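Local atomic coordinates of proabylysin (Pyrococcus abyssi, PDB entry 4JIU), a protein that is the zymogen of a minimal soluble zinc metallopeptidase, a minigluzincin, and probably cleaves peptide bonds once activated. Residues L5-V19 with M54-K66. The protein carries 1 engineered substitution. Sequence-based numbering, arbitrary orientation. Where two conformers were deposited one is given.
Sequences LLEHAKDILGYQRPV and MFYILIHELAHLK. With ZN (zinc ion), chain B.
The Tyr15 ring is covered on one face by Lys66, whose CB lies 3.9 Å from the ring centroid and 15° off its normal, a CH-pi contact; Arg17 CB covers the opposite face, and Leu62 CD2 meets the edge. Arg17 NH1 donates, in the guanidinium plane, to Tyr15 OH (2.9 Å) and to a water that donates to Leu65 O, linking the loop to helix 51-67. Phe55 swings its ring toward helix 2-13 because its CG lies opposite the backbone N (chi1 -161°); Leu5 O, Ala9 N and Ile12 CD1 border the edge, and Ile59 CG1, one turn on in the same helix, lies over one face. The Phe55 side chain is a knob among Leu5, His8, Ala9 and Ile12, and Leu62 a second among Leu6, Ala9, Lys10 and Leu13. The axes of 5-13 and 54-66 approach to 9.6 Å and cross at -49°. In return, Leu13 is a knob among Ile59, Leu62, Ala63 and Lys66, its CD1 3.7 Å from Leu62 CB. A Schellman motif at Gly14 ends helix 2-13, and Lys66 NZ forms a salt bridge with Glu79. On the far side of helix 51-67, His60 and His64 bind zinc with His72 and Val105 O, consistent with the HExxH active-site helix of gluzincins, here backed by helix 2-13.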
# COMPACT_ATOMS: atom_id res chain seq x y z
N LEU A 5 1.27 -10.48 -5.05
CA LEU A 5 1.85 -9.13 -5.02
C LEU A 5 2.48 -8.78 -3.69
O LEU A 5 3.54 -8.21 -3.59
CB LEU A 5 0.80 -8.07 -5.37
CG LEU A 5 0.25 -8.07 -6.79
CD1 LEU A 5 -0.80 -6.99 -7.03
CD2 LEU A 5 1.38 -7.88 -7.77
N LEU A 6 1.75 -9.17 -2.64
CA LEU A 6 2.26 -8.91 -1.31
C LEU A 6 3.61 -9.59 -1.02
O LEU A 6 4.50 -8.97 -0.45
CB LEU A 6 1.21 -9.39 -0.29
CG LEU A 6 1.59 -9.25 1.17
CD1 LEU A 6 1.56 -7.77 1.53
CD2 LEU A 6 0.66 -10.10 2.02
N GLU A 7 3.76 -10.82 -1.50
CA GLU A 7 5.05 -11.50 -1.29
C GLU A 7 6.17 -10.77 -2.02
O GLU A 7 7.27 -10.61 -1.50
CB GLU A 7 4.90 -12.93 -1.73
CG GLU A 7 5.76 -14.07 -1.29
CD GLU A 7 5.25 -15.41 -1.77
OE1 GLU A 7 5.45 -15.75 -2.96
OE2 GLU A 7 4.64 -16.19 -0.99
N HIS A 8 5.90 -10.34 -3.25
CA HIS A 8 6.91 -9.57 -4.00
C HIS A 8 7.22 -8.27 -3.27
O HIS A 8 8.38 -7.86 -3.24
CB HIS A 8 6.41 -9.28 -5.42
CG HIS A 8 6.37 -10.43 -6.34
ND1 HIS A 8 7.45 -11.23 -6.59
CD2 HIS A 8 5.35 -10.92 -7.10
CE1 HIS A 8 7.11 -12.18 -7.46
NE2 HIS A 8 5.84 -12.01 -7.79
N ALA A 9 6.24 -7.59 -2.73
CA ALA A 9 6.46 -6.35 -2.00
C ALA A 9 7.30 -6.55 -0.77
O ALA A 9 8.23 -5.77 -0.50
CB ALA A 9 5.09 -5.73 -1.67
N LYS A 10 7.01 -7.60 0.02
CA LYS A 10 7.85 -7.91 1.19
C LYS A 10 9.26 -8.21 0.78
O LYS A 10 10.20 -7.79 1.47
CB LYS A 10 7.20 -9.11 1.90
CG LYS A 10 5.92 -8.81 2.63
CD LYS A 10 5.22 -10.05 3.11
CE LYS A 10 6.11 -10.95 3.91
NZ LYS A 10 5.33 -12.15 4.32
N ASP A 11 9.47 -8.91 -0.31
CA ASP A 11 10.84 -9.24 -0.75
C ASP A 11 11.61 -7.99 -1.12
O ASP A 11 12.79 -7.81 -0.75
CB ASP A 11 10.76 -10.26 -1.88
CG ASP A 11 10.37 -11.66 -1.47
OD1 ASP A 11 10.25 -12.04 -0.28
OD2 ASP A 11 10.14 -12.48 -2.38
N ILE A 12 10.95 -7.07 -1.85
CA ILE A 12 11.68 -5.86 -2.25
C ILE A 12 12.01 -4.96 -1.08
O ILE A 12 13.07 -4.36 -1.01
CB ILE A 12 10.91 -5.13 -3.36
CG1 ILE A 12 10.88 -5.97 -4.63
CG2 ILE A 12 11.49 -3.76 -3.65
CD1 ILE A 12 9.95 -5.38 -5.65
N LEU A 13 11.03 -4.84 -0.17
CA LEU A 13 11.27 -3.98 0.99
C LEU A 13 12.21 -4.66 1.97
O LEU A 13 12.76 -4.00 2.86
CB LEU A 13 10.00 -3.54 1.71
CG LEU A 13 8.97 -2.75 0.92
CD1 LEU A 13 7.89 -2.24 1.88
CD2 LEU A 13 9.60 -1.62 0.19
N GLY A 14 12.37 -5.97 1.87
CA GLY A 14 13.14 -6.70 2.89
C GLY A 14 12.42 -6.74 4.23
O GLY A 14 13.01 -6.48 5.30
N TYR A 15 11.16 -7.15 4.15
CA TYR A 15 10.26 -7.07 5.31
C TYR A 15 9.55 -8.40 5.52
O TYR A 15 8.42 -8.52 5.01
CB TYR A 15 9.24 -5.97 5.11
CG TYR A 15 8.51 -5.57 6.36
CD1 TYR A 15 9.18 -5.14 7.50
CD2 TYR A 15 7.13 -5.58 6.43
CE1 TYR A 15 8.51 -4.76 8.64
CE2 TYR A 15 6.45 -5.19 7.55
CZ TYR A 15 7.13 -4.78 8.68
OH TYR A 15 6.40 -4.39 9.78
N GLN A 16 10.15 -9.28 6.26
CA GLN A 16 9.60 -10.63 6.43
C GLN A 16 8.84 -10.67 7.71
O GLN A 16 9.38 -10.97 8.79
CB GLN A 16 10.70 -11.66 6.34
CG GLN A 16 11.43 -11.72 4.98
CD GLN A 16 10.56 -11.79 3.76
OE1 GLN A 16 9.57 -12.53 3.68
NE2 GLN A 16 10.91 -11.01 2.73
N ARG A 17 7.60 -10.31 7.59
CA ARG A 17 6.61 -10.31 8.65
C ARG A 17 5.35 -10.94 8.05
O ARG A 17 5.04 -10.62 6.88
CB ARG A 17 6.27 -8.93 9.12
CG ARG A 17 5.24 -8.81 10.20
CD ARG A 17 5.00 -7.32 10.49
NE ARG A 17 4.00 -7.15 11.54
CZ ARG A 17 3.64 -5.98 12.03
NH1 ARG A 17 4.15 -4.89 11.51
NH2 ARG A 17 2.76 -5.88 13.00
N PRO A 18 4.61 -11.71 8.80
CA PRO A 18 3.40 -12.37 8.27
C PRO A 18 2.19 -11.47 8.22
O PRO A 18 1.17 -11.67 8.86
CB PRO A 18 3.20 -13.54 9.27
CG PRO A 18 3.70 -12.98 10.54
CD PRO A 18 4.93 -12.22 10.14
N VAL A 19 2.32 -10.43 7.40
CA VAL A 19 1.26 -9.42 7.22
C VAL A 19 0.10 -10.10 6.51
O VAL A 19 0.29 -10.78 5.50
CB VAL A 19 1.85 -8.24 6.41
CG1 VAL A 19 0.71 -7.28 6.06
CG2 VAL A 19 2.95 -7.57 7.19
N MET A 54 -2.35 -1.45 -7.82
CA MET A 54 -2.50 -2.36 -6.66
C MET A 54 -1.17 -2.51 -5.92
O MET A 54 -1.13 -2.52 -4.70
CB MET A 54 -2.96 -3.74 -7.15
CG MET A 54 -4.36 -3.79 -7.66
SD MET A 54 -4.94 -5.48 -8.02
CE MET A 54 -4.65 -5.49 -9.78
N PHE A 55 -0.10 -2.70 -6.70
CA PHE A 55 1.21 -2.85 -6.09
C PHE A 55 1.58 -1.59 -5.30
O PHE A 55 2.15 -1.69 -4.22
CB PHE A 55 2.27 -3.15 -7.16
CG PHE A 55 3.53 -3.76 -6.61
CD1 PHE A 55 3.50 -4.96 -5.89
CD2 PHE A 55 4.76 -3.13 -6.82
CE1 PHE A 55 4.64 -5.53 -5.43
CE2 PHE A 55 5.93 -3.76 -6.36
CZ PHE A 55 5.85 -4.93 -5.67
N TYR A 56 1.28 -0.41 -5.85
CA TYR A 56 1.54 0.82 -5.10
C TYR A 56 0.87 0.79 -3.75
O TYR A 56 1.42 1.16 -2.74
CB TYR A 56 1.16 2.08 -5.93
CG TYR A 56 1.38 3.29 -5.06
CD1 TYR A 56 2.69 3.74 -4.84
CD2 TYR A 56 0.40 3.93 -4.35
CE1 TYR A 56 2.93 4.79 -4.04
CE2 TYR A 56 0.64 4.94 -3.48
CZ TYR A 56 1.93 5.39 -3.31
OH TYR A 56 2.23 6.43 -2.47
N ILE A 57 -0.44 0.46 -3.74
CA ILE A 57 -1.15 0.44 -2.48
C ILE A 57 -0.49 -0.50 -1.47
O ILE A 57 -0.33 -0.14 -0.31
CB ILE A 57 -2.65 0.10 -2.70
CG1 ILE A 57 -3.32 1.22 -3.51
CG2 ILE A 57 -3.33 -0.18 -1.38
CD1 ILE A 57 -4.65 0.87 -4.04
N LEU A 58 -0.14 -1.70 -1.91
CA LEU A 58 0.52 -2.64 -1.02
C LEU A 58 1.83 -2.11 -0.52
O LEU A 58 2.16 -2.25 0.67
CB LEU A 58 0.68 -3.99 -1.72
CG LEU A 58 -0.62 -4.75 -1.95
CD1 LEU A 58 -0.34 -6.02 -2.74
CD2 LEU A 58 -1.35 -5.11 -0.69
N ILE A 59 2.66 -1.54 -1.40
CA ILE A 59 3.94 -0.97 -1.01
C ILE A 59 3.72 0.19 -0.04
O ILE A 59 4.48 0.27 0.96
CB ILE A 59 4.75 -0.57 -2.24
CG1 ILE A 59 5.31 -1.77 -3.01
CG2 ILE A 59 5.85 0.44 -1.88
CD1 ILE A 59 6.44 -2.48 -2.30
N HIS A 60 2.78 1.06 -0.31
CA HIS A 60 2.49 2.19 0.56
C HIS A 60 2.13 1.70 1.94
O HIS A 60 2.62 2.20 2.97
CB HIS A 60 1.40 3.04 -0.10
CG HIS A 60 1.04 4.25 0.71
ND1 HIS A 60 1.35 5.53 0.29
CD2 HIS A 60 0.38 4.48 1.87
CE1 HIS A 60 0.92 6.43 1.16
NE2 HIS A 60 0.34 5.79 2.17
N GLU A 61 1.20 0.75 1.99
CA GLU A 61 0.76 0.27 3.30
C GLU A 61 1.85 -0.53 4.05
O GLU A 61 2.05 -0.35 5.23
CB GLU A 61 -0.53 -0.50 3.18
CG GLU A 61 -1.68 0.32 2.63
CD GLU A 61 -1.99 1.56 3.42
OE1 GLU A 61 -1.69 1.73 4.60
OE2 GLU A 61 -2.61 2.47 2.78
N LEU A 62 2.62 -1.34 3.32
CA LEU A 62 3.73 -2.05 3.90
C LEU A 62 4.78 -1.05 4.41
O LEU A 62 5.39 -1.31 5.45
CB LEU A 62 4.43 -3.03 2.95
CG LEU A 62 3.67 -4.31 2.68
CD1 LEU A 62 4.31 -5.06 1.53
CD2 LEU A 62 3.60 -5.21 3.91
N ALA A 63 4.99 0.05 3.71
CA ALA A 63 5.92 1.06 4.14
C ALA A 63 5.52 1.68 5.46
O ALA A 63 6.37 1.97 6.31
CB ALA A 63 6.11 2.13 3.05
N HIS A 64 4.22 1.86 5.69
CA HIS A 64 3.75 2.34 7.00
C HIS A 64 4.19 1.37 8.07
O HIS A 64 4.71 1.73 9.12
CB HIS A 64 2.23 2.49 7.02
CG HIS A 64 1.74 3.77 6.46
ND1 HIS A 64 2.10 4.99 7.02
CD2 HIS A 64 0.90 4.05 5.44
CE1 HIS A 64 1.50 5.94 6.31
NE2 HIS A 64 0.76 5.42 5.32
N LEU A 65 3.94 0.09 7.85
CA LEU A 65 4.24 -0.94 8.82
C LEU A 65 5.74 -1.02 9.05
O LEU A 65 6.19 -1.10 10.22
CB LEU A 65 3.71 -2.30 8.35
CG LEU A 65 2.21 -2.46 8.38
CD1 LEU A 65 1.84 -3.82 7.74
CD2 LEU A 65 1.62 -2.34 9.75
N LYS A 66 6.54 -1.03 8.01
CA LYS A 66 7.98 -1.17 8.16
C LYS A 66 8.62 0.03 8.81
O LYS A 66 9.50 -0.10 9.64
CB LYS A 66 8.59 -1.43 6.81
CG LYS A 66 10.08 -1.80 6.95
CD LYS A 66 10.58 -2.14 5.53
CE LYS A 66 11.94 -2.80 5.59
NZ LYS A 66 12.94 -1.76 5.98
ZN ZN B . -0.15 6.54 3.94
O HOH W 1 4.27 -2.10 12.24